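Local atomic coordinates of Xcc1710-like domain-containing protein (Bordetella parapertussis 12822, PDB entry 3CPK), a protein that is of unknown function but belongs to the Xcc1710-like (DUF498/DUF598) family. Residues P7-D19 with N25-G39. Residues are numbered along the deposited sequence; the frame is centred on the assembly and turned at random.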
loop_
_atom_site.group_PDB
_atom_site.type_symbol
_atom_site.label_atom_id
_atom_site.label_comp_id
_atom_site.label_asym_id
_atom_site.label_seq_id
_atom_site.Cartn_x
_atom_site.Cartn_y
_atom_site.Cartn_z
ATOM N N PRO A 7 -10.307 -19.345 -11.116
ATOM C CA PRO A 7 -9.538 -19.709 -12.323
ATOM C C PRO A 7 -8.374 -18.721 -12.497
ATOM O O PRO A 7 -7.443 -18.707 -11.683
ATOM C CB PRO A 7 -10.510 -19.649 -13.490
ATOM C CG PRO A 7 -11.462 -18.566 -13.023
ATOM C CD PRO A 7 -11.589 -18.728 -11.496
ATOM N N ALA A 8 -8.429 -17.896 -13.542
ATOM C CA ALA A 8 -7.376 -16.910 -13.793
ATOM C C ALA A 8 -7.830 -15.495 -13.430
ATOM O O ALA A 8 -7.995 -14.642 -14.306
ATOM C CB ALA A 8 -6.962 -16.959 -15.243
ATOM N N THR A 9 -8.022 -15.270 -12.130
ATOM C CA THR A 9 -8.456 -13.993 -11.561
ATOM C C THR A 9 -7.592 -12.808 -11.997
ATOM O O THR A 9 -6.370 -12.875 -11.917
ATOM C CB THR A 9 -8.393 -14.042 -10.011
ATOM O OG1 THR A 9 -8.974 -15.262 -9.539
ATOM C CG2 THR A 9 -9.138 -12.867 -9.407
ATOM N N ALA A 10 -8.211 -11.714 -12.432
ATOM C CA ALA A 10 -7.423 -10.545 -12.827
ATOM C C ALA A 10 -6.844 -9.889 -11.568
ATOM O O ALA A 10 -7.484 -9.860 -10.515
ATOM C CB ALA A 10 -8.267 -9.564 -13.586
ATOM N N LEU A 11 -5.625 -9.367 -11.680
ATOM C CA LEU A 11 -4.955 -8.734 -10.554
ATOM C C LEU A 11 -5.023 -7.210 -10.548
ATOM O O LEU A 11 -5.039 -6.566 -11.600
ATOM C CB LEU A 11 -3.479 -9.159 -10.517
ATOM C CG LEU A 11 -3.016 -10.563 -10.088
ATOM C CD1 LEU A 11 -4.168 -11.408 -9.538
ATOM C CD2 LEU A 11 -2.354 -11.233 -11.271
ATOM N N ASN A 12 -5.050 -6.639 -9.347
ATOM C CA ASN A 12 -5.081 -5.199 -9.188
ATOM C C ASN A 12 -3.750 -4.601 -9.638
ATOM O O ASN A 12 -2.661 -4.972 -9.173
ATOM C CB ASN A 12 -5.381 -4.812 -7.735
ATOM C CG ASN A 12 -6.834 -5.062 -7.356
ATOM O OD1 ASN A 12 -7.751 -4.746 -8.121
ATOM N ND2 ASN A 12 -7.050 -5.620 -6.166
ATOM N N THR A 13 -3.866 -3.645 -10.544
ATOM C CA THR A 13 -2.726 -3.004 -11.136
ATOM C C THR A 13 -2.803 -1.485 -11.123
ATOM O O THR A 13 -3.826 -0.901 -11.507
ATOM C CB THR A 13 -2.599 -3.507 -12.579
ATOM O OG1 THR A 13 -2.479 -4.937 -12.557
ATOM C CG2 THR A 13 -1.394 -2.898 -13.274
ATOM N N VAL A 14 -1.721 -0.857 -10.666
ATOM C CA VAL A 14 -1.632 0.590 -10.642
ATOM C C VAL A 14 -1.458 0.994 -12.104
ATOM O O VAL A 14 -0.411 0.774 -12.716
ATOM C CB VAL A 14 -0.425 1.068 -9.819
ATOM C CG1 VAL A 14 -0.114 2.517 -10.154
ATOM C CG2 VAL A 14 -0.723 0.927 -8.331
ATOM N N THR A 15 -2.509 1.580 -12.656
ATOM C CA THR A 15 -2.546 1.979 -14.057
ATOM C C THR A 15 -1.786 3.255 -14.432
ATOM O O THR A 15 -1.118 3.311 -15.458
ATOM C CB THR A 15 -4.014 2.118 -14.511
ATOM O OG1 THR A 15 -4.627 0.827 -14.526
ATOM C CG2 THR A 15 -4.086 2.711 -15.898
ATOM N N ALA A 16 -1.920 4.282 -13.609
ATOM C CA ALA A 16 -1.253 5.546 -13.848
ATOM C C ALA A 16 -1.096 6.212 -12.495
ATOM O O ALA A 16 -1.717 5.805 -11.516
ATOM C CB ALA A 16 -2.083 6.421 -14.783
ATOM N N TYR A 17 -0.251 7.228 -12.445
ATOM C CA TYR A 17 0.006 7.960 -11.213
ATOM C C TYR A 17 -0.115 9.409 -11.616
ATOM O O TYR A 17 0.267 9.783 -12.722
ATOM C CB TYR A 17 1.429 7.698 -10.714
ATOM C CG TYR A 17 2.058 6.437 -11.269
ATOM C CD1 TYR A 17 2.214 6.260 -12.647
ATOM C CD2 TYR A 17 2.469 5.407 -10.426
ATOM C CE1 TYR A 17 2.753 5.092 -13.169
ATOM C CE2 TYR A 17 3.014 4.229 -10.941
ATOM C CZ TYR A 17 3.147 4.081 -12.313
ATOM O OH TYR A 17 3.646 2.915 -12.840
ATOM N N GLY A 18 -0.650 10.232 -10.735
ATOM C CA GLY A 18 -0.769 11.624 -11.087
ATOM C C GLY A 18 -0.596 12.522 -9.896
ATOM O O GLY A 18 -0.541 12.064 -8.760
ATOM N N ASP A 19 -0.487 13.812 -10.168
ATOM C CA ASP A 19 -0.350 14.784 -9.107
ATOM C C ASP A 19 -1.707 14.799 -8.415
ATOM O O ASP A 19 -2.681 15.336 -8.946
ATOM C CB ASP A 19 -0.034 16.161 -9.689
ATOM C CG ASP A 19 0.214 17.203 -8.618
ATOM O OD1 ASP A 19 0.040 16.883 -7.419
ATOM O OD2 ASP A 19 0.581 18.344 -8.977
ATOM N N ASN A 25 -6.421 0.035 -11.946
ATOM C CA ASN A 25 -7.324 -0.666 -12.849
ATOM C C ASN A 25 -8.087 0.344 -13.706
ATOM O O ASN A 25 -9.262 0.143 -14.040
ATOM C CB ASN A 25 -8.295 -1.541 -12.035
ATOM C CG ASN A 25 -7.568 -2.548 -11.125
ATOM O OD1 ASN A 25 -8.119 -3.010 -10.129
ATOM N ND2 ASN A 25 -6.339 -2.888 -11.477
ATOM N N GLN A 26 -7.404 1.436 -14.050
ATOM C CA GLN A 26 -7.970 2.503 -14.876
ATOM C C GLN A 26 -9.044 3.359 -14.200
ATOM O O GLN A 26 -9.888 3.963 -14.861
ATOM C CB GLN A 26 -8.495 1.912 -16.188
ATOM C CG GLN A 26 -7.365 1.448 -17.101
ATOM C CD GLN A 26 -7.845 0.869 -18.419
ATOM O OE1 GLN A 26 -8.890 1.254 -18.940
ATOM N NE2 GLN A 26 -7.065 -0.046 -18.975
ATOM N N VAL A 27 -9.003 3.397 -12.876
ATOM C CA VAL A 27 -9.936 4.194 -12.099
ATOM C C VAL A 27 -9.116 5.057 -11.133
ATOM O O VAL A 27 -8.247 4.546 -10.427
ATOM C CB VAL A 27 -10.904 3.297 -11.313
ATOM C CG1 VAL A 27 -11.898 4.150 -10.535
ATOM C CG2 VAL A 27 -11.625 2.374 -12.273
ATOM N N ARG A 28 -9.384 6.361 -11.118
ATOM C CA ARG A 28 -8.657 7.286 -10.247
ATOM C C ARG A 28 -9.122 7.345 -8.798
ATOM O O ARG A 28 -10.315 7.359 -8.507
ATOM C CB ARG A 28 -8.720 8.717 -10.788
ATOM C CG ARG A 28 -7.845 9.015 -11.971
ATOM C CD ARG A 28 -7.764 10.520 -12.170
ATOM N NE ARG A 28 -7.151 10.847 -13.452
ATOM C CZ ARG A 28 -6.855 12.076 -13.851
ATOM N NH1 ARG A 28 -7.109 13.115 -13.065
ATOM N NH2 ARG A 28 -6.315 12.267 -15.043
ATOM N N PHE A 29 -8.150 7.409 -7.898
ATOM C CA PHE A 29 -8.429 7.520 -6.480
ATOM C C PHE A 29 -7.694 8.736 -5.937
ATOM O O PHE A 29 -6.506 8.932 -6.208
ATOM C CB PHE A 29 -7.985 6.263 -5.743
ATOM C CG PHE A 29 -8.769 5.050 -6.114
ATOM C CD1 PHE A 29 -8.474 4.344 -7.276
ATOM C CD2 PHE A 29 -9.827 4.621 -5.315
ATOM C CE1 PHE A 29 -9.225 3.235 -7.651
ATOM C CE2 PHE A 29 -10.592 3.510 -5.677
ATOM C CZ PHE A 29 -10.286 2.812 -6.847
ATOM N N SER A 30 -8.413 9.570 -5.193
ATOM C CA SER A 30 -7.811 10.758 -4.612
ATOM C C SER A 30 -7.838 10.710 -3.090
ATOM O O SER A 30 -7.465 11.667 -2.419
ATOM C CB SER A 30 -8.487 12.023 -5.145
ATOM O OG SER A 30 -9.887 11.872 -5.216
ATOM N N HIS A 31 -8.293 9.587 -2.553
ATOM C CA HIS A 31 -8.293 9.384 -1.115
ATOM C C HIS A 31 -7.396 8.164 -0.924
ATOM O O HIS A 31 -7.157 7.415 -1.874
ATOM C CB HIS A 31 -9.706 9.129 -0.573
ATOM C CG HIS A 31 -10.336 7.857 -1.049
ATOM N ND1 HIS A 31 -10.960 7.740 -2.275
ATOM C CD2 HIS A 31 -10.473 6.653 -0.445
ATOM C CE1 HIS A 31 -11.456 6.524 -2.401
ATOM N NE2 HIS A 31 -11.174 5.842 -1.303
ATOM N N ALA A 32 -6.881 7.967 0.283
ATOM C CA ALA A 32 -5.988 6.844 0.535
ATOM C C ALA A 32 -6.678 5.505 0.334
ATOM O O ALA A 32 -7.853 5.343 0.653
ATOM C CB ALA A 32 -5.407 6.935 1.937
ATOM N N ILE A 33 -5.930 4.553 -0.208
ATOM C CA ILE A 33 -6.438 3.217 -0.472
ATOM C C ILE A 33 -5.417 2.153 -0.074
ATOM O O ILE A 33 -4.259 2.447 0.223
ATOM C CB ILE A 33 -6.780 3.038 -1.976
ATOM C CG1 ILE A 33 -5.547 3.351 -2.829
ATOM C CG2 ILE A 33 -7.939 3.954 -2.358
ATOM C CD1 ILE A 33 -5.759 3.193 -4.319
ATOM N N ALA A 34 -5.869 0.909 -0.058
ATOM C CA ALA A 34 -5.013 -0.217 0.280
ATOM C C ALA A 34 -5.548 -1.389 -0.523
ATOM O O ALA A 34 -6.742 -1.451 -0.821
ATOM C CB ALA A 34 -5.075 -0.511 1.776
ATOM N N PHE A 35 -4.671 -2.307 -0.905
ATOM C CA PHE A 35 -5.113 -3.448 -1.682
ATOM C C PHE A 35 -3.990 -4.414 -1.949
ATOM O O PHE A 35 -2.813 -4.079 -1.847
ATOM C CB PHE A 35 -5.744 -2.988 -3.016
ATOM C CG PHE A 35 -4.803 -2.220 -3.912
ATOM C CD1 PHE A 35 -4.039 -2.882 -4.870
ATOM C CD2 PHE A 35 -4.670 -0.835 -3.782
ATOM C CE1 PHE A 35 -3.159 -2.189 -5.691
ATOM C CE2 PHE A 35 -3.791 -0.123 -4.597
ATOM C CZ PHE A 35 -3.029 -0.801 -5.556
ATOM N N ALA A 36 -4.396 -5.631 -2.283
ATOM C CA ALA A 36 -3.497 -6.721 -2.601
ATOM C C ALA A 36 -3.740 -7.008 -4.074
ATOM O O ALA A 36 -4.584 -6.368 -4.701
ATOM C CB ALA A 36 -3.844 -7.933 -1.759
ATOM N N PRO A 37 -2.990 -7.950 -4.659
ATOM C CA PRO A 37 -3.191 -8.264 -6.077
ATOM C C PRO A 37 -4.618 -8.758 -6.315
ATOM O O PRO A 37 -5.275 -8.396 -7.299
ATOM C CB PRO A 37 -2.147 -9.346 -6.332
ATOM C CG PRO A 37 -1.043 -8.933 -5.418
ATOM C CD PRO A 37 -1.774 -8.601 -4.147
ATOM N N GLU A 38 -5.083 -9.590 -5.392
ATOM C CA GLU A 38 -6.422 -10.128 -5.460
ATOM C C GLU A 38 -7.287 -9.373 -4.461
ATOM O O GLU A 38 -6.772 -8.831 -3.488
ATOM C CB GLU A 38 -6.387 -11.617 -5.135
ATOM C CG GLU A 38 -5.511 -12.412 -6.093
ATOM C CD GLU A 38 -5.665 -13.910 -5.926
ATOM O OE1 GLU A 38 -6.823 -14.378 -5.880
ATOM O OE2 GLU A 38 -4.632 -14.616 -5.854
ATOM N N GLY A 39 -8.594 -9.317 -4.720
ATOM C CA GLY A 39 -9.508 -8.634 -3.820
ATOM C C GLY A 39 -9.890 -7.244 -4.291
ATOM O O GLY A 39 -9.517 -6.837 -5.387
HETATM O O HOH W 1 -8.435 -8.858 -8.084
HETATM O O HOH W 2 -10.292 -5.055 -7.952
#
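Asn12 is hydrogen-bonded to Ala36, Pro37 and Gly39 in the loop after strand 33-35, joining the run-in to a three-stranded antiparallel meander (14-18, 21-24, 27-29) to the loop leaving strand 33-35 of the mixed sheet in this DUF498/DUF598 fold. Asn12 N donates to Pro37 O at 2.7 Å, in the carbonyl plane and on a lone pair. With CG anti to the carbonyl carbon (chi1 -73°), the side chain places ND2 between Ala36 O and Gly39 O: Asn12 ND2 spends one N-H on Ala36 O (3.0 Å, nearly straight and within the amide plane) and the other on Gly39 O, which it meets from above that carbonyl's plane. Two acceptors thus fix the rotation of the buried amide, while Asn12 CB rests 3.7 Å from CD1 of Phe35. Val14 CG2 meets the edge of the same ring at CZ, and Tyr130 of helix 123-135 packs edge-to-face against it. Outward the contact thins: Leu11 CD1 lies alongside Glu38 CG, both residues exposed, and a water bridges Ala10 O and Pro37 O. At the meander end, where Thr15 and Ala16 form a classic beta bulge opposite Glu23, Asn25 N donates to Thr13 O and Gln26 N reaches Thr15 OG1 at 2.9 Å along a bent bond (131° at the hydrogen).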